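Local coordinates for S-layer domain-containing protein (Ruminiclostridium thermocellum ATCC 27405, PDB 4QVS) that is of unknown function but carries a concanavalin A-like lectin/glucanase domain, a family often concerned with carbohydrate recognition, and binds a sodium ion, at the interface of chains A and B. Sequence-based numbering; all coordinates share one arbitrary frame. Chains: chain A/B, S-layer domain-containing protein.

Contact 1: the interface of chains A and B. Residues chain A 84, 101, 103-105, 111, 119; chain B 191-192.
B:Tyr192 lays its ring against A:Thr103 and points its phenol oxygen at A:Glu105 and A:Lys111, burying more surface than any other residue of the patch. The methyl CG2 of A:Thr103 lies over the middle of one ring face, 3.7 Å from the centroid of B:Tyr192. On the opposite face CG of the neighbouring B:Pro191 sits over the centre, so the aromatic ring is held flat between partner and self. A:Glu84, extended beyond CG, sets CB near the ring and carboxylate OE1 3.2 Å from CB of B:Pro191, a packing contact. A chi1 of -47° sets CG of B:Tyr192 anti to its carbonyl carbon and sends the ring towards the carboxylate of A:Glu105. There the phenol OH donates to the syn lone pair of OE2 of A:Glu105 over a short 2.5 Å. The amine NZ of A:Lys111 donates to the same OH of B:Tyr192 at 3.1 Å. OE2 of A:Glu105 also accepts from OG1 of A:Thr103 at 2.8 Å, a bond from above the carboxylate plane that probably helps to position it. The ring edge at CD2 of B:Tyr192 points onto one face of the A:Arg101 guanidinium, the planes 72° apart, with NH2 3.6 Å from CD2. Chain A supplies strands 99-104 and 110-115 and their connecting turn as the floor of the site, whereas B:Pro191 and B:Tyr192 come from a loop ahead of strand 200-207.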
ATOM      1  N   GLU A  84      11.053  11.518  -0.304  1.00 55.66           N
ATOM      2  CA  GLU A  84      12.216  10.710  -0.598  1.00 60.70           C
ATOM      3  C   GLU A  84      13.251  10.928   0.513  1.00 57.66           C
ATOM      4  O   GLU A  84      13.763  12.039   0.688  1.00 61.68           O
ATOM      5  CB  GLU A  84      12.725  11.015  -2.020  1.00 66.88           C
ATOM      6  CG  GLU A  84      11.659  10.682  -3.072  1.00 70.04           C
ATOM      7  CD  GLU A  84      12.138  10.747  -4.513  1.00 70.20           C
ATOM      8  OE1 GLU A  84      12.884  11.673  -4.920  1.00 60.82           O
ATOM      9  OE2 GLU A  84      11.730   9.850  -5.267  1.00 71.35           O
ATOM     10  N   ARG A 101      20.220  -0.348   0.765  1.00 47.15           N
ATOM     11  CA  ARG A 101      19.618   0.811   1.358  1.00 45.89           C
ATOM     12  C   ARG A 101      18.063   0.749   1.378  1.00 42.40           C
ATOM     13  O   ARG A 101      17.453   0.426   0.371  1.00 49.19           O
ATOM     14  CB  ARG A 101      20.036   1.940   0.465  1.00 41.98           C
ATOM     15  CG  ARG A 101      19.634   3.322   0.894  1.00 47.40           C
ATOM     16  CD  ARG A 101      20.410   4.350   0.082  1.00 52.33           C
ATOM     17  NE  ARG A 101      20.143   4.275  -1.370  1.00 50.15           N
ATOM     18  CZ  ARG A 101      20.496   5.218  -2.242  1.00 47.97           C
ATOM     19  NH1 ARG A 101      21.144   6.294  -1.839  1.00 51.18           N
ATOM     20  NH2 ARG A 101      20.207   5.086  -3.544  1.00 57.85           N
ATOM     21  N   THR A 103      14.624   2.851   1.690  1.00 46.61           N
ATOM     22  CA  THR A 103      14.211   4.205   1.573  1.00 42.60           C
ATOM     23  C   THR A 103      12.676   4.377   1.663  1.00 50.81           C
ATOM     24  O   THR A 103      11.899   3.465   1.339  1.00 48.96           O
ATOM     25  CB  THR A 103      14.655   4.749   0.235  1.00 48.21           C
ATOM     26  OG1 THR A 103      14.143   3.911  -0.785  1.00 54.70           O
ATOM     27  CG2 THR A 103      16.231   4.742   0.105  1.00 45.46           C
ATOM     28  N   ALA A 104      12.303   5.552   2.147  1.00 45.40           N
ATOM     29  CA  ALA A 104      10.953   6.052   2.113  1.00 59.49           C
ATOM     30  C   ALA A 104      10.809   6.673   0.727  1.00 63.12           C
ATOM     31  O   ALA A 104      11.771   7.269   0.199  1.00 60.10           O
ATOM     32  CB  ALA A 104      10.760   7.100   3.190  1.00 58.40           C
ATOM     33  N   GLU A 105       9.640   6.497   0.115  1.00 58.18           N
ATOM     34  CA  GLU A 105       9.395   6.995  -1.235  1.00 64.40           C
ATOM     35  C   GLU A 105       8.495   8.240  -1.307  1.00 66.94           C
ATOM     36  O   GLU A 105       8.026   8.751  -0.277  1.00 68.86           O
ATOM     37  CB  GLU A 105       8.864   5.839  -2.089  1.00 69.03           C
ATOM     38  CG  GLU A 105       9.841   4.665  -2.141  1.00 61.87           C
ATOM     39  CD  GLU A 105      11.144   5.040  -2.827  1.00 66.22           C
ATOM     40  OE1 GLU A 105      11.166   5.067  -4.071  1.00 63.94           O
ATOM     41  OE2 GLU A 105      12.152   5.269  -2.127  1.00 62.38           O
ATOM     42  N   LYS A 111      11.105   1.401  -0.206  1.00 56.09           N
ATOM     43  CA  LYS A 111      11.851   0.635  -1.182  1.00 53.07           C
ATOM     44  C   LYS A 111      13.146   0.133  -0.595  1.00 49.28           C
ATOM     45  O   LYS A 111      13.855   0.841   0.119  1.00 51.19           O
ATOM     46  CB  LYS A 111      12.211   1.499  -2.380  1.00 52.76           C
ATOM     47  CG  LYS A 111      12.935   0.735  -3.480  1.00 53.81           C
ATOM     48  CD  LYS A 111      13.037   1.561  -4.745  1.00 56.32           C
ATOM     49  CE  LYS A 111      14.085   2.655  -4.557  1.00 55.49           C
ATOM     50  NZ  LYS A 111      13.973   3.727  -5.581  1.00 53.47           N
ATOM     51  N   TYR A 119      24.072   3.187  -8.373  1.00 50.59           N
ATOM     52  CA  TYR A 119      22.684   3.602  -8.397  1.00 55.38           C
ATOM     53  C   TYR A 119      21.889   3.015  -9.553  1.00 56.65           C
ATOM     54  O   TYR A 119      20.770   2.588  -9.354  1.00 54.16           O
ATOM     55  CB  TYR A 119      22.578   5.140  -8.355  1.00 50.77           C
ATOM     56  CG  TYR A 119      21.143   5.662  -8.384  1.00 52.95           C
ATOM     57  CD1 TYR A 119      20.315   5.558  -7.256  1.00 52.72           C
ATOM     58  CD2 TYR A 119      20.619   6.275  -9.532  1.00 47.56           C
ATOM     59  CE1 TYR A 119      19.017   6.020  -7.277  1.00 54.01           C
ATOM     60  CE2 TYR A 119      19.319   6.756  -9.562  1.00 54.57           C
ATOM     61  CZ  TYR A 119      18.520   6.614  -8.440  1.00 56.60           C
ATOM     62  OH  TYR A 119      17.247   7.078  -8.465  1.00 60.38           O
TER
ATOM     63  N   PRO B 191      18.262  10.697  -5.451  1.00 54.67           N
ATOM     64  CA  PRO B 191      17.587  11.745  -4.676  1.00 59.14           C
ATOM     65  C   PRO B 191      17.732  11.557  -3.164  1.00 57.20           C
ATOM     66  O   PRO B 191      17.378  12.438  -2.386  1.00 60.50           O
ATOM     67  CB  PRO B 191      16.121  11.576  -5.087  1.00 58.90           C
ATOM     68  CG  PRO B 191      15.989  10.103  -5.314  1.00 58.50           C
ATOM     69  CD  PRO B 191      17.328   9.633  -5.861  1.00 60.80           C
ATOM     70  N   TYR B 192      18.300  10.438  -2.753  1.00 56.73           N
ATOM     71  CA  TYR B 192      18.447  10.145  -1.331  1.00 61.58           C
ATOM     72  C   TYR B 192      19.751  10.670  -0.735  1.00 61.94           C
ATOM     73  O   TYR B 192      19.881  10.777   0.489  1.00 57.10           O
ATOM     74  CB  TYR B 192      18.315   8.641  -1.100  1.00 57.13           C
ATOM     75  CG  TYR B 192      17.139   8.013  -1.814  1.00 56.16           C
ATOM     76  CD1 TYR B 192      15.828   8.281  -1.412  1.00 52.73           C
ATOM     77  CD2 TYR B 192      17.327   7.132  -2.878  1.00 56.89           C
ATOM     78  CE1 TYR B 192      14.744   7.679  -2.046  1.00 56.91           C
ATOM     79  CE2 TYR B 192      16.241   6.546  -3.533  1.00 55.82           C
ATOM     80  CZ  TYR B 192      14.957   6.812  -3.101  1.00 59.98           C
ATOM     81  OH  TYR B 192      13.875   6.229  -3.731  1.00 61.82           O
TER

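Contact 2: the interface of chains A and B. Residues chain A 168, 175-177; chain B 89-91.
A:Lys176 lays the start of its side chain across one face of the B:Phe91 ring. Its CB is 3.6 Å from the ring centroid of B:Phe91 but shifted towards the rim, where it comes within 3.2 Å of CZ, a tight approach. CG continues over the ring, 3.8 Å from CE2 of B:Phe91, and the two side chains slant across one another before the lysine bends at chi2. The aromatic ring reaches this place because chi1 of B:Phe91 is 58°, with CG lodged between the backbone N and the carbonyl carbon, which folds the ring back against the neighbouring strand. B:Phe90 has a different first torsion, chi1 -62° with CG anti to the carbonyl carbon, and its ring goes to A:Gly177, which has no side chain in the way, and this probably allows CD1 of B:Phe90 to come within 3.7 Å of CA of A:Gly177. A:Leu168 adds a methyl beside B:Phe90, although this leucine is poorly ordered. Beneath the side chains the two backbones run antiparallel, strand 176-179 of chain A against strand 88-91 of chain B, and a β-sheet is thereby continued across the chain boundary. N of A:Lys176 donates to O of B:Phe91 at 3.0 Å, and N of B:Phe91 returns the bond to O of A:Lys176, also at 3.0 Å. Further along the pair, CA of A:Gly177 faces the carbonyl O of B:Asp89 at 3.2 Å.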
ATOM      1  N   LEU A 168     -24.545 -13.761  -7.136  1.00 99.44           N
ATOM      2  CA  LEU A 168     -25.573 -13.123  -7.958  1.00 95.68           C
ATOM      3  C   LEU A 168     -25.804 -13.961  -9.189  1.00101.35           C
ATOM      4  O   LEU A 168     -26.927 -14.058  -9.660  1.00105.51           O
ATOM      5  CB  LEU A 168     -25.096 -11.743  -8.442  1.00 90.84           C
ATOM      6  CG  LEU A 168     -24.834 -10.562  -7.489  1.00 92.02           C
ATOM      7  CD1 LEU A 168     -24.143 -10.942  -6.190  1.00 98.94           C
ATOM      8  CD2 LEU A 168     -24.021  -9.499  -8.215  1.00 83.87           C
ATOM      9  N   SER A 175     -30.202  -8.127 -10.501  1.00 60.48           N
ATOM     10  CA  SER A 175     -29.288  -7.585  -9.471  1.00 54.43           C
ATOM     11  C   SER A 175     -29.237  -6.043  -9.480  1.00 48.13           C
ATOM     12  O   SER A 175     -29.375  -5.422 -10.524  1.00 59.09           O
ATOM     13  CB  SER A 175     -27.908  -8.169  -9.667  1.00 53.97           C
ATOM     14  OG  SER A 175     -27.465  -7.883 -10.970  1.00 61.09           O
ATOM     15  N   LYS A 176     -29.065  -5.445  -8.307  1.00 44.76           N
ATOM     16  CA  LYS A 176     -29.016  -4.005  -8.132  1.00 44.37           C
ATOM     17  C   LYS A 176     -27.543  -3.547  -8.031  1.00 46.78           C
ATOM     18  O   LYS A 176     -26.695  -4.301  -7.581  1.00 47.78           O
ATOM     19  CB  LYS A 176     -29.719  -3.624  -6.841  1.00 50.84           C
ATOM     20  CG  LYS A 176     -31.212  -3.950  -6.741  1.00 59.20           C
ATOM     21  CD  LYS A 176     -32.017  -3.195  -7.776  1.00 71.02           C
ATOM     22  CE  LYS A 176     -33.507  -3.174  -7.461  1.00 77.10           C
ATOM     23  NZ  LYS A 176     -34.297  -2.620  -8.607  1.00 79.48           N
ATOM     24  N   GLY A 177     -27.267  -2.319  -8.425  1.00 45.46           N
ATOM     25  CA  GLY A 177     -25.910  -1.798  -8.384  1.00 43.43           C
ATOM     26  C   GLY A 177     -25.886  -0.341  -8.017  1.00 43.81           C
ATOM     27  O   GLY A 177     -26.714   0.441  -8.514  1.00 44.13           O
TER
ATOM     28  N   ASP B  89     -21.347  -1.589  -5.143  1.00 45.28           N
ATOM     29  CA  ASP B  89     -22.071  -2.701  -4.493  1.00 43.32           C
ATOM     30  C   ASP B  89     -23.072  -3.203  -5.495  1.00 42.89           C
ATOM     31  O   ASP B  89     -23.814  -2.434  -6.066  1.00 44.90           O
ATOM     32  CB  ASP B  89     -22.645  -2.201  -3.182  1.00 42.47           C
ATOM     33  CG  ASP B  89     -23.542  -3.188  -2.485  1.00 46.75           C
ATOM     34  OD1 ASP B  89     -23.432  -4.399  -2.652  1.00 44.63           O
ATOM     35  OD2 ASP B  89     -24.298  -2.708  -1.638  1.00 41.46           O
ATOM     36  N   PHE B  90     -22.951  -4.491  -5.799  1.00 44.70           N
ATOM     37  CA  PHE B  90     -23.817  -5.189  -6.687  1.00 42.56           C
ATOM     38  C   PHE B  90     -24.342  -6.303  -5.812  1.00 49.03           C
ATOM     39  O   PHE B  90     -23.585  -7.121  -5.276  1.00 47.15           O
ATOM     40  CB  PHE B  90     -23.103  -5.735  -7.913  1.00 46.44           C
ATOM     41  CG  PHE B  90     -22.499  -4.660  -8.783  1.00 47.20           C
ATOM     42  CD1 PHE B  90     -23.243  -4.020  -9.750  1.00 55.67           C
ATOM     43  CD2 PHE B  90     -21.176  -4.280  -8.604  1.00 52.15           C
ATOM     44  CE1 PHE B  90     -22.670  -3.027 -10.551  1.00 53.13           C
ATOM     45  CE2 PHE B  90     -20.593  -3.294  -9.404  1.00 54.33           C
ATOM     46  CZ  PHE B  90     -21.341  -2.665 -10.371  1.00 55.02           C
ATOM     47  N   PHE B  91     -25.656  -6.329  -5.659  1.00 45.38           N
ATOM     48  CA  PHE B  91     -26.279  -7.234  -4.690  1.00 46.31           C
ATOM     49  C   PHE B  91     -27.610  -7.818  -5.204  1.00 46.12           C
ATOM     50  O   PHE B  91     -28.270  -7.231  -6.035  1.00 45.69           O
ATOM     51  CB  PHE B  91     -26.492  -6.444  -3.379  1.00 45.66           C
ATOM     52  CG  PHE B  91     -27.352  -5.191  -3.528  1.00 49.60           C
ATOM     53  CD1 PHE B  91     -26.815  -4.003  -3.993  1.00 48.33           C
ATOM     54  CD2 PHE B  91     -28.699  -5.209  -3.164  1.00 52.97           C
ATOM     55  CE1 PHE B  91     -27.588  -2.874  -4.131  1.00 46.93           C
ATOM     56  CE2 PHE B  91     -29.498  -4.077  -3.304  1.00 55.63           C
ATOM     57  CZ  PHE B  91     -28.948  -2.904  -3.779  1.00 52.48           C
TER

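Contact 3: the interface of chains A and B. Residues chain A 43-45, 47-48; chain B 136, 201-202.
The loop before strand 47-52 of chain A and the start of that strand, which provide A:Asn45 and A:Asn47 to the sodium site, meet B:Trp136 and B:Asp202 through A:Leu44 and A:Ser48. CB of A:Leu44 stands over one face of the six-membered ring, 4.0 Å from the centroid of B:Trp136. A chi1 of -171° puts CG of A:Leu44 opposite the backbone N and carries CD1 back along the indole to CG of B:Trp136, also 4.0 Å away, as the two side chains run antiparallel past one another. At the far end of the indole, CH2 of B:Trp136 rests 3.9 Å from CB of A:Ser48. The polar half converges on OD2 of the B:Asp202 carboxylate. The hydroxyl OG of A:Ser48 donates to it at 2.6 Å, and the backbone N of the poorly ordered A:Asn45 does so at 3.2 Å. These donors come from opposite faces of the carboxylate, 48° and 41° out of its plane, and so should limit its rotation. OD2 of B:Asp202 also lies 2.9 Å from the carbonyl O of A:Asn47, a close pair of acceptors beside the sodium site; the structure alone does not show what offsets it. B:Asp202 belongs to strand 200-207 and B:Trp136 precedes strand 137-144, packing against the metal-site loop and strand start of chain A.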
ATOM      1  N   GLY A  43       9.053   7.544  23.471  1.00 62.94           N
ATOM      2  CA  GLY A  43       8.542   7.043  22.194  1.00 64.54           C
ATOM      3  C   GLY A  43       7.714   5.776  22.331  1.00 73.41           C
ATOM      4  O   GLY A  43       6.860   5.657  23.228  1.00 71.25           O
ATOM      5  N   LEU A  44       7.961   4.815  21.447  1.00 75.51           N
ATOM      6  CA  LEU A  44       7.192   3.562  21.466  1.00 81.72           C
ATOM      7  C   LEU A  44       7.518   2.672  22.675  1.00 83.57           C
ATOM      8  O   LEU A  44       6.609   2.323  23.427  1.00 72.79           O
ATOM      9  CB  LEU A  44       7.403   2.769  20.176  1.00 77.06           C
ATOM     10  CG  LEU A  44       6.483   1.561  20.016  1.00 77.90           C
ATOM     11  CD1 LEU A  44       5.099   1.978  19.534  1.00 74.74           C
ATOM     12  CD2 LEU A  44       7.095   0.585  19.044  1.00 77.26           C
ATOM     13  N   ASN A  45       8.789   2.279  22.837  1.00 75.82           N
ATOM     14  CA  ASN A  45       9.208   1.433  23.974  1.00 79.77           C
ATOM     15  C   ASN A  45      10.258   2.129  24.778  1.00 79.16           C
ATOM     16  O   ASN A  45      11.448   1.991  24.495  1.00 67.20           O
ATOM     17  CB  ASN A  45       9.683   0.023  23.549  1.00 78.35           C
ATOM     18  CG  ASN A  45       8.551  -1.005  23.551  1.00102.55           C
ATOM     19  OD1 ASN A  45       7.366  -0.659  23.475  1.00 97.26           O
ATOM     20  ND2 ASN A  45       8.914  -2.280  23.663  1.00110.90           N
ATOM     21  N   ASN A  47      12.221   4.990  25.460  1.00 67.24           N
ATOM     22  CA  ASN A  47      12.636   6.101  24.634  1.00 65.92           C
ATOM     23  C   ASN A  47      12.960   5.615  23.247  1.00 62.87           C
ATOM     24  O   ASN A  47      13.150   4.397  23.014  1.00 62.56           O
ATOM     25  CB  ASN A  47      13.800   6.860  25.255  1.00 67.09           C
ATOM     26  CG  ASN A  47      13.358   7.747  26.409  1.00 69.34           C
ATOM     27  OD1 ASN A  47      12.400   8.505  26.294  1.00 73.10           O
ATOM     28  ND2 ASN A  47      14.085   7.688  27.513  1.00 69.85           N
ATOM     29  N   SER A  48      12.985   6.599  22.351  1.00 62.71           N
ATOM     30  CA  SER A  48      13.178   6.431  20.920  1.00 56.62           C
ATOM     31  C   SER A  48      14.010   7.599  20.343  1.00 56.88           C
ATOM     32  O   SER A  48      13.989   8.726  20.847  1.00 55.27           O
ATOM     33  CB  SER A  48      11.789   6.442  20.226  1.00 62.93           C
ATOM     34  OG  SER A  48      10.856   5.556  20.851  1.00 54.35           O
TER
ATOM     35  N   TRP B 136       3.315   5.346  14.201  1.00 68.03           N
ATOM     36  CA  TRP B 136       4.306   4.278  14.457  1.00 64.59           C
ATOM     37  C   TRP B 136       3.985   2.995  13.712  1.00 66.46           C
ATOM     38  O   TRP B 136       2.892   2.474  13.845  1.00 62.53           O
ATOM     39  CB  TRP B 136       4.370   3.928  15.964  1.00 64.65           C
ATOM     40  CG  TRP B 136       5.203   4.853  16.799  1.00 66.00           C
ATOM     41  CD1 TRP B 136       4.764   5.802  17.675  1.00 69.82           C
ATOM     42  CD2 TRP B 136       6.633   4.912  16.821  1.00 61.99           C
ATOM     43  NE1 TRP B 136       5.840   6.441  18.255  1.00 66.81           N
ATOM     44  CE2 TRP B 136       6.999   5.907  17.748  1.00 67.00           C
ATOM     45  CE3 TRP B 136       7.634   4.204  16.163  1.00 60.39           C
ATOM     46  CZ2 TRP B 136       8.344   6.220  18.028  1.00 63.38           C
ATOM     47  CZ3 TRP B 136       8.976   4.515  16.446  1.00 64.37           C
ATOM     48  CH2 TRP B 136       9.307   5.508  17.370  1.00 60.99           C
ATOM     49  N   ILE B 201      12.583   6.412  15.502  1.00 48.75           N
ATOM     50  CA  ILE B 201      13.000   5.021  15.267  1.00 49.90           C
ATOM     51  C   ILE B 201      13.210   4.345  16.590  1.00 49.78           C
ATOM     52  O   ILE B 201      13.735   4.967  17.505  1.00 51.71           O
ATOM     53  CB  ILE B 201      14.367   4.943  14.540  1.00 51.32           C
ATOM     54  CG1 ILE B 201      14.261   5.532  13.131  1.00 52.82           C
ATOM     55  CG2 ILE B 201      14.884   3.487  14.479  1.00 54.56           C
ATOM     56  CD1 ILE B 201      13.643   4.631  12.091  1.00 48.71           C
ATOM     57  N   ASP B 202      12.865   3.063  16.683  1.00 51.26           N
ATOM     58  CA  ASP B 202      13.069   2.341  17.945  1.00 54.61           C
ATOM     59  C   ASP B 202      13.324   0.881  17.624  1.00 47.36           C
ATOM     60  O   ASP B 202      12.980   0.407  16.559  1.00 54.86           O
ATOM     61  CB  ASP B 202      11.841   2.513  18.862  1.00 54.44           C
ATOM     62  CG  ASP B 202      12.173   2.448  20.374  1.00 61.48           C
ATOM     63  OD1 ASP B 202      13.198   1.866  20.806  1.00 51.64           O
ATOM     64  OD2 ASP B 202      11.370   2.994  21.166  1.00 67.90           O
TER

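Contact 4: the interface of chains A and B. Residues chain A 8-11, 45; chain B 202-203.
A chi1 of -177° swings the A:Trp8 indole away from its backbone N and turns its N-H towards B:Asp203, whose own CG lies anti to its carbonyl carbon (chi1 -67°) and presents the carboxylate alongside. The two side chains lie parallel, heading in one direction, and NE1 of A:Trp8 donates to OD1 of B:Asp203 at 3.0 Å. The N-H meets that oxygen from above the carboxylate plane, 52° out of it, and CA of B:Asp203 lies in plane at the edge of the indole. A:Met10, modelled as selenomethionine, packs CG over one face of the A:Trp8 ring, and the same CG is 3.7 Å from OD1 of B:Asp203. This probably helps to hold the indole, whose N-H meets OD1 slightly out of the ring plane. Behind B:Asp203, its backbone N donates to OD1 of B:Asp202 at 2.9 Å, helping to orient that carboxylate. OD1 of B:Asp202 in turn lies 2.9 Å from the carbonyl O of A:Met10, a residue of the sodium site, and the ion may ease this approach of two acceptors. Strand 7-9, close to the chain A N-terminus, and the metal-site residue just after it therefore pack against strand 200-207 of chain B.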
ATOM      1  N   TRP A   8      20.582  -5.397  18.728  1.00 54.94           N
ATOM      2  CA  TRP A   8      19.339  -4.778  19.159  1.00 50.86           C
ATOM      3  C   TRP A   8      19.582  -3.432  19.843  1.00 43.74           C
ATOM      4  O   TRP A   8      20.038  -3.383  20.975  1.00 45.12           O
ATOM      5  CB  TRP A   8      18.594  -5.728  20.109  1.00 49.00           C
ATOM      6  CG  TRP A   8      17.285  -5.232  20.564  1.00 52.58           C
ATOM      7  CD1 TRP A   8      16.603  -4.162  20.095  1.00 53.13           C
ATOM      8  CD2 TRP A   8      16.390  -5.901  21.503  1.00 53.56           C
ATOM      9  NE1 TRP A   8      15.346  -4.083  20.730  1.00 50.62           N
ATOM     10  CE2 TRP A   8      15.217  -5.132  21.595  1.00 55.78           C
ATOM     11  CE3 TRP A   8      16.504  -7.049  22.298  1.00 58.06           C
ATOM     12  CZ2 TRP A   8      14.124  -5.495  22.438  1.00 64.90           C
ATOM     13  CZ3 TRP A   8      15.420  -7.406  23.146  1.00 65.16           C
ATOM     14  CH2 TRP A   8      14.260  -6.626  23.201  1.00 62.75           C
ATOM     15  N   TYR A   9      19.216  -2.350  19.158  1.00 45.78           N
ATOM     16  CA  TYR A   9      19.308  -0.999  19.691  1.00 46.06           C
ATOM     17  C   TYR A   9      17.917  -0.570  20.185  1.00 50.95           C
ATOM     18  O   TYR A   9      16.986  -0.399  19.397  1.00 48.15           O
ATOM     19  CB  TYR A   9      19.875  -0.039  18.653  1.00 47.84           C
ATOM     20  CG  TYR A   9      21.311  -0.417  18.320  1.00 45.58           C
ATOM     21  CD1 TYR A   9      22.365  -0.110  19.212  1.00 48.34           C
ATOM     22  CD2 TYR A   9      21.603  -1.164  17.210  1.00 46.28           C
ATOM     23  CE1 TYR A   9      23.673  -0.515  18.978  1.00 44.27           C
ATOM     24  CE2 TYR A   9      22.930  -1.534  16.944  1.00 49.30           C
ATOM     25  CZ  TYR A   9      23.945  -1.214  17.838  1.00 46.99           C
ATOM     26  OH  TYR A   9      25.230  -1.613  17.546  1.00 52.10           O
HETATM   27  N   MSE A  10      17.814  -0.404  21.496  1.00 50.90           N
HETATM   28  CA  MSE A  10      16.560  -0.031  22.141  1.00 57.46           C
HETATM   29  C   MSE A  10      16.527   1.451  22.296  1.00 58.05           C
HETATM   30  O   MSE A  10      15.490   2.012  22.592  1.00 54.82           O
HETATM   31  CB  MSE A  10      16.485  -0.680  23.517  1.00 53.02           C
HETATM   32  CG  MSE A  10      16.430  -2.194  23.432  1.00 52.21           C
HETATM   33 SE   MSE A  10      16.214  -2.818  25.291  0.85 62.63          SE
HETATM   34  CE  MSE A  10      14.292  -2.355  25.323  1.00 78.09           C
ATOM     35  N   PHE A  11      17.685   2.102  22.159  1.00 51.56           N
ATOM     36  CA  PHE A  11      17.761   3.551  22.231  1.00 47.03           C
ATOM     37  C   PHE A  11      17.045   4.180  23.440  1.00 60.77           C
ATOM     38  O   PHE A  11      16.415   5.246  23.293  1.00 60.27           O
ATOM     39  CB  PHE A  11      17.203   4.181  20.947  1.00 48.55           C
ATOM     40  CG  PHE A  11      17.924   3.786  19.689  1.00 50.13           C
ATOM     41  CD1 PHE A  11      19.281   4.136  19.502  1.00 48.29           C
ATOM     42  CD2 PHE A  11      17.270   3.160  18.655  1.00 46.39           C
ATOM     43  CE1 PHE A  11      19.927   3.808  18.333  1.00 42.07           C
ATOM     44  CE2 PHE A  11      17.937   2.829  17.470  1.00 49.19           C
ATOM     45  CZ  PHE A  11      19.285   3.146  17.326  1.00 50.52           C
ATOM     46  N   ASN A  45       8.789   2.279  22.837  1.00 75.82           N
ATOM     47  CA  ASN A  45       9.208   1.433  23.974  1.00 79.77           C
ATOM     48  C   ASN A  45      10.258   2.129  24.778  1.00 79.16           C
ATOM     49  O   ASN A  45      11.448   1.991  24.495  1.00 67.20           O
ATOM     50  CB  ASN A  45       9.683   0.023  23.549  1.00 78.35           C
ATOM     51  CG  ASN A  45       8.551  -1.005  23.551  1.00102.55           C
ATOM     52  OD1 ASN A  45       7.366  -0.659  23.475  1.00 97.26           O
ATOM     53  ND2 ASN A  45       8.914  -2.280  23.663  1.00110.90           N
TER
ATOM     54  N   ASP B 202      12.865   3.063  16.683  1.00 51.26           N
ATOM     55  CA  ASP B 202      13.069   2.341  17.945  1.00 54.61           C
ATOM     56  C   ASP B 202      13.324   0.881  17.624  1.00 47.36           C
ATOM     57  O   ASP B 202      12.980   0.407  16.559  1.00 54.86           O
ATOM     58  CB  ASP B 202      11.841   2.513  18.862  1.00 54.44           C
ATOM     59  CG  ASP B 202      12.173   2.448  20.374  1.00 61.48           C
ATOM     60  OD1 ASP B 202      13.198   1.866  20.806  1.00 51.64           O
ATOM     61  OD2 ASP B 202      11.370   2.994  21.166  1.00 67.90           O
ATOM     62  N   ASP B 203      13.896   0.184  18.597  1.00 52.64           N
ATOM     63  CA  ASP B 203      14.180  -1.242  18.518  1.00 50.20           C
ATOM     64  C   ASP B 203      14.732  -1.653  17.192  1.00 50.25           C
ATOM     65  O   ASP B 203      14.146  -2.496  16.522  1.00 50.91           O
ATOM     66  CB  ASP B 203      12.923  -2.078  18.916  1.00 58.06           C
ATOM     67  CG  ASP B 203      12.559  -1.913  20.362  1.00 57.88           C
ATOM     68  OD1 ASP B 203      13.455  -1.756  21.205  1.00 60.34           O
ATOM     69  OD2 ASP B 203      11.351  -1.969  20.684  1.00 78.69           O
TER

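Contacts 3 and 4 form one continuous area, their C-alpha centres about 7 Å apart, sharing A:Asn45 and B:Asp202 and bordering the sodium site. Contact 1 lies about 22 Å from contact 3 and 23 Å from contact 4, within the same lobe of the dimer. Contact 2 stands apart, about 43 to 50 Å from the others, in the second lobe. Each lobe combines parts of both chains, and the two-fold symmetry repeats every contact with the chains exchanged. This intertwining looks like a segment swap between two β-sandwich domains, although the structure alone does not show that the dimer forms in the cell.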